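Local coordinates for protein MstE (Scytonema sp. PCC 10023, PDB 6SBF) that is a single-domain class II terpene cyclase that probably folds a linear isoprenoid chain into a polycyclic, merosterol-type scaffold by protonation-started cyclisation, at residues Y210-H215 and S264-A269; V306-L311 and I350-T355. The protein carries 1 engineered substitution. One frame throughout, in Å; residues are numbered along the deposited sequence.

Contact 1 of 2, residues Y210-H215 and S264-A269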
ATOM      1  N   TYR A 210      10.886   2.706   0.874  1.00 12.69           N
ATOM      2  CA  TYR A 210      11.637   3.395  -0.164  1.00 13.29           C
ATOM      3  C   TYR A 210      10.752   4.457  -0.817  1.00 13.30           C
ATOM      4  O   TYR A 210      11.086   5.688  -0.744  1.00 14.41           O
ATOM      5  CB  TYR A 210      12.192   2.394  -1.183  1.00 14.40           C
ATOM      6  CG  TYR A 210      13.125   3.059  -2.168  1.00 13.46           C
ATOM      7  CD1 TYR A 210      14.453   3.271  -1.833  1.00 13.42           C
ATOM      8  CD2 TYR A 210      12.678   3.510  -3.400  1.00 14.50           C
ATOM      9  CE1 TYR A 210      15.307   3.899  -2.724  1.00 15.04           C
ATOM     10  CE2 TYR A 210      13.527   4.150  -4.293  1.00 14.87           C
ATOM     11  CZ  TYR A 210      14.840   4.355  -3.936  1.00 14.67           C
ATOM     12  OH  TYR A 210      15.664   5.018  -4.801  1.00 16.24           O
ATOM     13  N   TRP A 211       9.618   4.044  -1.379  1.00 13.34           N
ATOM     14  CA  TRP A 211       8.777   4.961  -2.192  1.00 13.55           C
ATOM     15  C   TRP A 211       7.782   5.775  -1.373  1.00 13.51           C
ATOM     16  O   TRP A 211       7.109   6.628  -1.916  1.00 15.99           O
ATOM     17  CB  TRP A 211       8.016   4.140  -3.216  1.00 13.87           C
ATOM     18  CG  TRP A 211       8.854   3.397  -4.197  1.00 14.41           C
ATOM     19  CD1 TRP A 211       9.080   2.050  -4.218  1.00 14.71           C
ATOM     20  CD2 TRP A 211       9.580   3.939  -5.309  1.00 13.41           C
ATOM     21  NE1 TRP A 211       9.905   1.711  -5.252  1.00 15.79           N
ATOM     22  CE2 TRP A 211      10.236   2.871  -5.940  1.00 15.06           C
ATOM     23  CE3 TRP A 211       9.796   5.228  -5.818  1.00 14.02           C
ATOM     24  CZ2 TRP A 211      11.045   3.036  -7.050  1.00 15.54           C
ATOM     25  CZ3 TRP A 211      10.597   5.385  -6.921  1.00 15.85           C
ATOM     26  CH2 TRP A 211      11.231   4.317  -7.541  1.00 15.63           C
ATOM     27  N   TRP A 212       7.600   5.488  -0.112  1.00 14.66           N
ATOM     28  CA  TRP A 212       6.558   6.110   0.705  1.00 15.40           C
ATOM     29  C   TRP A 212       7.143   6.940   1.807  1.00 16.04           C
ATOM     30  O   TRP A 212       8.085   6.505   2.487  1.00 16.79           O
ATOM     31  CB  TRP A 212       5.662   5.029   1.328  1.00 15.13           C
ATOM     32  CG  TRP A 212       4.975   4.182   0.300  1.00 14.67           C
ATOM     33  CD1 TRP A 212       5.459   3.026  -0.204  1.00 18.05           C
ATOM     34  CD2 TRP A 212       3.849   4.549  -0.528  1.00 14.81           C
ATOM     35  NE1 TRP A 212       4.685   2.577  -1.209  1.00 19.17           N
ATOM     36  CE2 TRP A 212       3.685   3.503  -1.432  1.00 17.54           C
ATOM     37  CE3 TRP A 212       2.987   5.634  -0.564  1.00 16.65           C
ATOM     38  CZ2 TRP A 212       2.649   3.501  -2.358  1.00 19.50           C
ATOM     39  CZ3 TRP A 212       2.009   5.677  -1.521  1.00 17.98           C
ATOM     40  CH2 TRP A 212       1.803   4.581  -2.367  1.00 19.37           C
ATOM     41  N   SER A 213       6.497   8.056   2.070  1.00 16.31           N
ATOM     42  CA  SER A 213       6.864   8.931   3.191  1.00 17.96           C
ATOM     43  C   SER A 213       6.460   8.277   4.513  1.00 16.78           C
ATOM     44  O   SER A 213       7.124   8.477   5.543  1.00 19.09           O
ATOM     45  CB  SER A 213       6.098  10.263   3.020  1.00 21.24           C
ATOM     46  OG  SER A 213       6.455  11.020   1.881  1.00 26.40           O
ATOM     47  N   ASP A 214       5.309   7.587   4.516  1.00 12.70           N
ATOM     48  CA  ASP A 214       4.682   7.187   5.791  1.00 12.13           C
ATOM     49  C   ASP A 214       5.142   5.775   6.154  1.00 12.11           C
ATOM     50  O   ASP A 214       4.689   4.756   5.515  1.00 13.07           O
ATOM     51  CB  ASP A 214       3.173   7.266   5.666  1.00 12.99           C
ATOM     52  CG  ASP A 214       2.686   8.683   5.428  1.00 13.60           C
ATOM     53  OD1 ASP A 214       3.042   9.558   6.243  1.00 16.51           O
ATOM     54  OD2 ASP A 214       1.959   8.931   4.448  1.00 15.27           O
ATOM     55  N   HIS A 215       5.947   5.618   7.203  1.00 12.60           N
ATOM     56  CA  HIS A 215       6.523   4.336   7.615  1.00 12.87           C
ATOM     57  C   HIS A 215       5.439   3.355   8.089  1.00 11.56           C
ATOM     58  O   HIS A 215       5.736   2.152   8.147  1.00 11.90           O
ATOM     59  CB  HIS A 215       7.503   4.537   8.768  1.00 13.22           C
ATOM     60  CG  HIS A 215       8.624   5.468   8.496  1.00 14.85           C
ATOM     61  ND1 HIS A 215       9.204   5.580   7.242  1.00 16.54           N
ATOM     62  CD2 HIS A 215       9.309   6.288   9.347  1.00 17.96           C
ATOM     63  CE1 HIS A 215      10.194   6.484   7.326  1.00 18.31           C
ATOM     64  NE2 HIS A 215      10.253   6.936   8.592  1.00 19.37           N
ATOM     65  N   SER A 264      -2.880  12.353   9.324  1.00 13.10           N
ATOM     66  CA  SER A 264      -2.860  11.798   7.966  1.00 12.36           C
ATOM     67  C   SER A 264      -3.874  10.636   7.874  1.00 12.22           C
ATOM     68  O   SER A 264      -3.737   9.654   8.644  1.00 13.31           O
ATOM     69  CB  SER A 264      -1.515  11.284   7.621  1.00 12.98           C
ATOM     70  OG  SER A 264      -1.586  10.383   6.541  1.00 13.48           O
ATOM     71  N   THR A 265      -4.839  10.712   6.987  1.00 13.09           N
ATOM     72  CA  THR A 265      -5.793   9.621   6.806  1.00 12.93           C
ATOM     73  C   THR A 265      -5.087   8.352   6.368  1.00 12.18           C
ATOM     74  O   THR A 265      -5.410   7.256   6.906  1.00 12.80           O
ATOM     75  CB  THR A 265      -6.922  10.033   5.873  1.00 13.98           C
ATOM     76  OG1 THR A 265      -6.365  10.572   4.693  1.00 15.59           O
ATOM     77  CG2 THR A 265      -7.862  11.036   6.520  1.00 15.78           C
ATOM     78  N   PHE A 266      -4.139   8.427   5.465  1.00 12.57           N
ATOM     79  CA  PHE A 266      -3.390   7.260   4.960  1.00 12.39           C
ATOM     80  C   PHE A 266      -2.564   6.624   6.049  1.00 12.30           C
ATOM     81  O   PHE A 266      -2.591   5.380   6.230  1.00 12.56           O
ATOM     82  CB  PHE A 266      -2.564   7.659   3.735  1.00 12.31           C
ATOM     83  CG  PHE A 266      -1.789   6.577   3.045  1.00 11.37           C
ATOM     84  CD1 PHE A 266      -2.446   5.653   2.238  1.00 11.60           C
ATOM     85  CD2 PHE A 266      -0.414   6.514   3.114  1.00 12.29           C
ATOM     86  CE1 PHE A 266      -1.710   4.702   1.543  1.00 12.56           C
ATOM     87  CE2 PHE A 266       0.335   5.625   2.405  1.00 12.70           C
ATOM     88  CZ  PHE A 266      -0.331   4.705   1.606  1.00 12.73           C
ATOM     89  N   ALA A 267      -1.774   7.412   6.767  1.00 11.82           N
ATOM     90  CA  ALA A 267      -0.874   6.862   7.784  1.00 11.54           C
ATOM     91  C   ALA A 267      -1.754   6.291   8.905  1.00 11.49           C
ATOM     92  O   ALA A 267      -1.355   5.295   9.518  1.00 12.47           O
ATOM     93  CB  ALA A 267       0.101   7.915   8.284  1.00 13.27           C
ATOM     94  N   THR A 268      -2.844   6.943   9.255  1.00 11.44           N
ATOM     95  CA  THR A 268      -3.722   6.472  10.348  1.00 12.34           C
ATOM     96  C   THR A 268      -4.367   5.120   9.969  1.00 12.64           C
ATOM     97  O   THR A 268      -4.420   4.227  10.821  1.00 12.45           O
ATOM     98  CB  THR A 268      -4.780   7.506  10.727  1.00 12.19           C
ATOM     99  OG1 THR A 268      -4.100   8.703  11.124  1.00 12.98           O
ATOM    100  CG2 THR A 268      -5.678   7.059  11.830  1.00 12.77           C
ATOM    101  N   ALA A 269      -4.786   4.958   8.732  1.00 11.39           N
ATOM    102  CA  ALA A 269      -5.416   3.696   8.287  1.00 11.27           C
ATOM    103  C   ALA A 269      -4.376   2.582   8.344  1.00 11.15           C
ATOM    104  O   ALA A 269      -4.696   1.464   8.836  1.00 12.00           O
ATOM    105  CB  ALA A 269      -5.948   3.881   6.882  1.00 11.69           C
TER
HETATM  106  O   HOH W   1       0.211  10.838   4.694  1.00 12.98           O

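Contact 2 of 2, residues V306-L311 and I350-T355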
ATOM      1  N   VAL A 306      -9.839  12.580   2.391  1.00 17.31           N
ATOM      2  CA  VAL A 306      -8.790  13.516   1.895  1.00 18.98           C
ATOM      3  C   VAL A 306      -7.573  12.708   1.442  1.00 15.28           C
ATOM      4  O   VAL A 306      -7.037  11.941   2.230  1.00 16.93           O
ATOM      5  CB  VAL A 306      -8.487  14.599   2.960  1.00 23.63           C
ATOM      6  CG1 VAL A 306      -7.325  15.470   2.590  1.00 27.54           C
ATOM      7  CG2 VAL A 306      -9.706  15.465   3.237  1.00 25.55           C
ATOM      8  N   SER A 307      -7.077  12.961   0.235  1.00 16.87           N
ATOM      9  CA  SER A 307      -5.835  12.380  -0.290  1.00 14.79           C
ATOM     10  C   SER A 307      -4.682  12.619   0.662  1.00 13.75           C
ATOM     11  O   SER A 307      -4.433  13.790   1.058  1.00 15.64           O
ATOM     12  CB  SER A 307      -5.516  12.938  -1.580  1.00 16.35           C
ATOM     13  OG  SER A 307      -6.593  12.712  -2.471  1.00 19.14           O
ATOM     14  N   SER A 308      -3.959  11.554   0.962  1.00 12.32           N
ATOM     15  CA  SER A 308      -2.731  11.651   1.770  1.00 12.89           C
ATOM     16  C   SER A 308      -1.765  10.538   1.456  1.00 11.95           C
ATOM     17  O   SER A 308      -0.864  10.280   2.254  1.00 13.42           O
ATOM     18  CB  SER A 308      -3.042  11.800   3.265  1.00 14.16           C
ATOM     19  OG  SER A 308      -3.803  10.684   3.730  1.00 15.06           O
ATOM     20  N   ALA A 309      -1.923   9.838   0.335  1.00 11.64           N
ATOM     21  CA  ALA A 309      -1.017   8.763  -0.058  1.00 11.61           C
ATOM     22  C   ALA A 309       0.182   9.352  -0.780  1.00 12.10           C
ATOM     23  O   ALA A 309       0.185   9.495  -1.967  1.00 15.14           O
ATOM     24  CB  ALA A 309      -1.729   7.733  -0.879  1.00 12.14           C
ATOM     25  N   TYR A 310       1.193   9.719   0.028  1.00 12.85           N
ATOM     26  CA  TYR A 310       2.364  10.466  -0.461  1.00 13.24           C
ATOM     27  C   TYR A 310       3.425   9.534  -0.971  1.00 13.48           C
ATOM     28  O   TYR A 310       4.031   8.779  -0.170  1.00 15.51           O
ATOM     29  CB  TYR A 310       2.884  11.464   0.562  1.00 13.44           C
ATOM     30  CG  TYR A 310       1.943  12.602   0.843  1.00 13.70           C
ATOM     31  CD1 TYR A 310       1.540  13.467  -0.152  1.00 16.11           C
ATOM     32  CD2 TYR A 310       1.419  12.834   2.087  1.00 15.97           C
ATOM     33  CE1 TYR A 310       0.649  14.501   0.106  1.00 16.86           C
ATOM     34  CE2 TYR A 310       0.546  13.857   2.373  1.00 17.20           C
ATOM     35  CZ  TYR A 310       0.151  14.725   1.375  1.00 16.02           C
ATOM     36  OH  TYR A 310      -0.727  15.712   1.669  1.00 21.10           O
ATOM     37  N   LEU A 311       3.640   9.582  -2.279  1.00 14.03           N
ATOM     38  CA  LEU A 311       4.569   8.751  -3.051  1.00 13.84           C
ATOM     39  C   LEU A 311       5.779   9.645  -3.383  1.00 14.77           C
ATOM     40  O   LEU A 311       5.614  10.705  -4.055  1.00 17.00           O
ATOM     41  CB  LEU A 311       3.874   8.263  -4.311  1.00 15.41           C
ATOM     42  CG  LEU A 311       4.671   7.366  -5.233  1.00 18.72           C
ATOM     43  CD1 LEU A 311       4.915   6.035  -4.580  1.00 23.16           C
ATOM     44  CD2 LEU A 311       3.907   7.207  -6.546  1.00 21.66           C
ATOM     45  N   ILE A 350      -8.641   7.994  -4.574  1.00 11.46           N
ATOM     46  CA  ILE A 350      -9.082   6.589  -4.672  1.00 12.29           C
ATOM     47  C   ILE A 350      -8.125   5.709  -3.846  1.00 11.11           C
ATOM     48  O   ILE A 350      -8.585   4.857  -3.058  1.00 12.50           O
ATOM     49  CB  ILE A 350      -9.118   6.202  -6.148  1.00 13.43           C
ATOM     50  CG1 ILE A 350     -10.318   6.886  -6.826  1.00 14.34           C
ATOM     51  CG2 ILE A 350      -9.174   4.679  -6.306  1.00 13.44           C
ATOM     52  CD1 ILE A 350     -10.293   6.757  -8.363  1.00 14.40           C
ATOM     53  N   PHE A 351      -6.823   5.956  -3.957  1.00 11.61           N
ATOM     54  CA  PHE A 351      -5.819   5.141  -3.246  1.00 11.60           C
ATOM     55  C   PHE A 351      -6.049   5.317  -1.744  1.00 11.27           C
ATOM     56  O   PHE A 351      -6.073   4.303  -0.993  1.00 11.57           O
ATOM     57  CB  PHE A 351      -4.423   5.554  -3.705  1.00 12.35           C
ATOM     58  CG  PHE A 351      -3.344   4.518  -3.493  1.00 12.24           C
ATOM     59  CD1 PHE A 351      -2.643   4.420  -2.297  1.00 12.74           C
ATOM     60  CD2 PHE A 351      -3.078   3.599  -4.492  1.00 12.05           C
ATOM     61  CE1 PHE A 351      -1.617   3.498  -2.201  1.00 13.29           C
ATOM     62  CE2 PHE A 351      -2.068   2.677  -4.382  1.00 13.06           C
ATOM     63  CZ  PHE A 351      -1.303   2.646  -3.236  1.00 13.53           C
ATOM     64  N   THR A 352      -6.188   6.543  -1.250  1.00 10.88           N
ATOM     65  CA  THR A 352      -6.422   6.787   0.182  1.00 11.14           C
ATOM     66  C   THR A 352      -7.737   6.150   0.626  1.00 11.61           C
ATOM     67  O   THR A 352      -7.769   5.505   1.662  1.00 12.47           O
ATOM     68  CB  THR A 352      -6.374   8.303   0.491  1.00 12.10           C
ATOM     69  OG1 THR A 352      -5.086   8.861   0.193  1.00 12.74           O
ATOM     70  CG2 THR A 352      -6.650   8.560   1.956  1.00 12.72           C
ATOM     71  N   THR A 353      -8.802   6.427  -0.099  1.00 11.28           N
ATOM     72  CA  THR A 353     -10.120   5.929   0.323  1.00 11.89           C
ATOM     73  C   THR A 353     -10.134   4.393   0.412  1.00 10.51           C
ATOM     74  O   THR A 353     -10.701   3.866   1.365  1.00 11.73           O
ATOM     75  CB  THR A 353     -11.184   6.476  -0.639  1.00 11.86           C
ATOM     76  OG1 THR A 353     -11.233   7.906  -0.500  1.00 12.66           O
ATOM     77  CG2 THR A 353     -12.561   5.963  -0.279  1.00 12.36           C
ATOM     78  N   ALA A 354      -9.544   3.733  -0.561  1.00 11.02           N
ATOM     79  CA  ALA A 354      -9.505   2.262  -0.505  1.00 11.03           C
ATOM     80  C   ALA A 354      -8.750   1.790   0.732  1.00 11.46           C
ATOM     81  O   ALA A 354      -9.133   0.789   1.345  1.00 11.30           O
ATOM     82  CB  ALA A 354      -8.900   1.742  -1.782  1.00 13.15           C
ATOM     83  N   THR A 355      -7.649   2.462   1.044  1.00 11.53           N
ATOM     84  CA  THR A 355      -6.867   2.097   2.227  1.00 10.98           C
ATOM     85  C   THR A 355      -7.710   2.245   3.480  1.00 10.98           C
ATOM     86  O   THR A 355      -7.707   1.341   4.370  1.00 12.07           O
ATOM     87  CB  THR A 355      -5.621   2.977   2.296  1.00 12.00           C
ATOM     88  OG1 THR A 355      -4.855   2.966   1.088  1.00 12.52           O
ATOM     89  CG2 THR A 355      -4.729   2.520   3.422  1.00 13.05           C
TER

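Contact 1 of 2, residues Y210-H215 and S264-A269
Asp214 and Ala267 bring the two backbones closest, CA to CA 5.9 Å, where the irregular segment 210-215 passes the first turn of the helix that begins at Thr265. No direct hydrogen bond joins the two segments; side-chain packing and one water make the contact. The carboxylate of Asp214 is laid against the helix start. Its CG, anti to its own carbonyl carbon, sits 3.9 Å from Ala267 CB, and OD2 comes to the edge of the Phe266 ring, in the ring plane and 3.6 Å from CD2. The carboxylate and ring planes are 54° apart, so the carboxylate is twisted out of the ring plane even though this one oxygen lies in it. A water bridges Asp214 OD2 and Ser264 OG, which are 4.4 Å apart: it donates to Asp214 OD2 at 2.6 Å and accepts from Ser264 OG. Ser264 is the N-cap of the helix, and the same OG accepts from Ala267 N at 3.0 Å, nearly straight at 170°. The buried Asp214 is therefore linked to the capping hydroxyl through a single water. On the Trp212 side, the six-membered ring of the indole meets the Phe266 ring obliquely, CE3 lying 4.0 Å from Phe266 CE2; centroids are 5.5 Å apart and the planes inclined by 35°. Phe266 CG stands anti to its backbone N, and from there the ring's CE2 and CZ reach the six-membered ring of Trp212. Trp212 also meets the Tyr217 ring, and Phe266 has Trp270 edge-to-face. The contact thus joins the loop ahead of helix 215-229 to the start of helix 265-275, with Phe351 and Thr355 of helix 350-363 against Phe266, and Leu311 of strand 311-313 against Trp212.

Contact 2 of 2, residues V306-L311 and I350-T355
Thr352 meets the loop segment 306-311 from the first turn of helix 350-363, in the alpha6-alpha6 barrel of this cyclase; the backbones are closest at Ser307 and Thr352, CA to CA 5.6 Å. Within the loop, Ala309 is the centre of an inverse gamma turn. The Thr352 side chain can be followed outward. Its CB lies 4.1 Å from both Ser308 N and Val306 O, and from there the two branches part. OG1, anti to the carbonyl carbon of Thr352 (chi1 -62°), accepts from Ser308 N at 3.0 Å. The N-H...O angle of 171° makes this bond almost straight, and it is the one hydrogen bond assigned across the two segments. Asp346 provides a second partner: its OD2 bonds to the same Thr352 hydroxyl while its OD1 accepts from Ala309 N, so one carboxylate serves both sides of the contact. The methyl branch, CG2, is anti to the backbone N of Thr352 and packs 3.4 Å from Val306 O, with Ser308 OG further off at 4.0 Å. Ser308 thus gives its backbone N-H to helix 350-363, while its OG is hydrogen-bonded to Thr265 OG1 and Phe266 N at the start of helix 265-275. Ser307 OG, in turn, bonds to Asp346 O and Ser349 OG just before helix 350-363. The apolar part is small and lies beside the polar one. Phe351 CG is anti to its backbone N, and the Ala309 methyl meets the ring obliquely. That same methyl touches both residues of the helix: Ala309 CB lies 3.7 Å from Phe351 CD1 and equally 3.7 Å from Thr352 OG1.

Overall arrangement
Both contacts are buried, each centred about 9 Å from the centre of the chain, with about 9 Å between their own centres; contact 2 alone has an exposed residue, Val306. They follow one another along the sequence and each sets a loop against the first turn of a helix, but they use different chemistry: contact 1 relies on rings and a water-bridged carboxylate, contact 2 on a direct backbone-to-hydroxyl bond. Segments 264-269 and 306-311 join them through the shared hydroxyl of Ser308. The two loops also touch, Trp212 CE3 approaching Tyr310 O to 3.3 Å. Helices 265-275 and 350-363 are thereby coupled through segment 306-311.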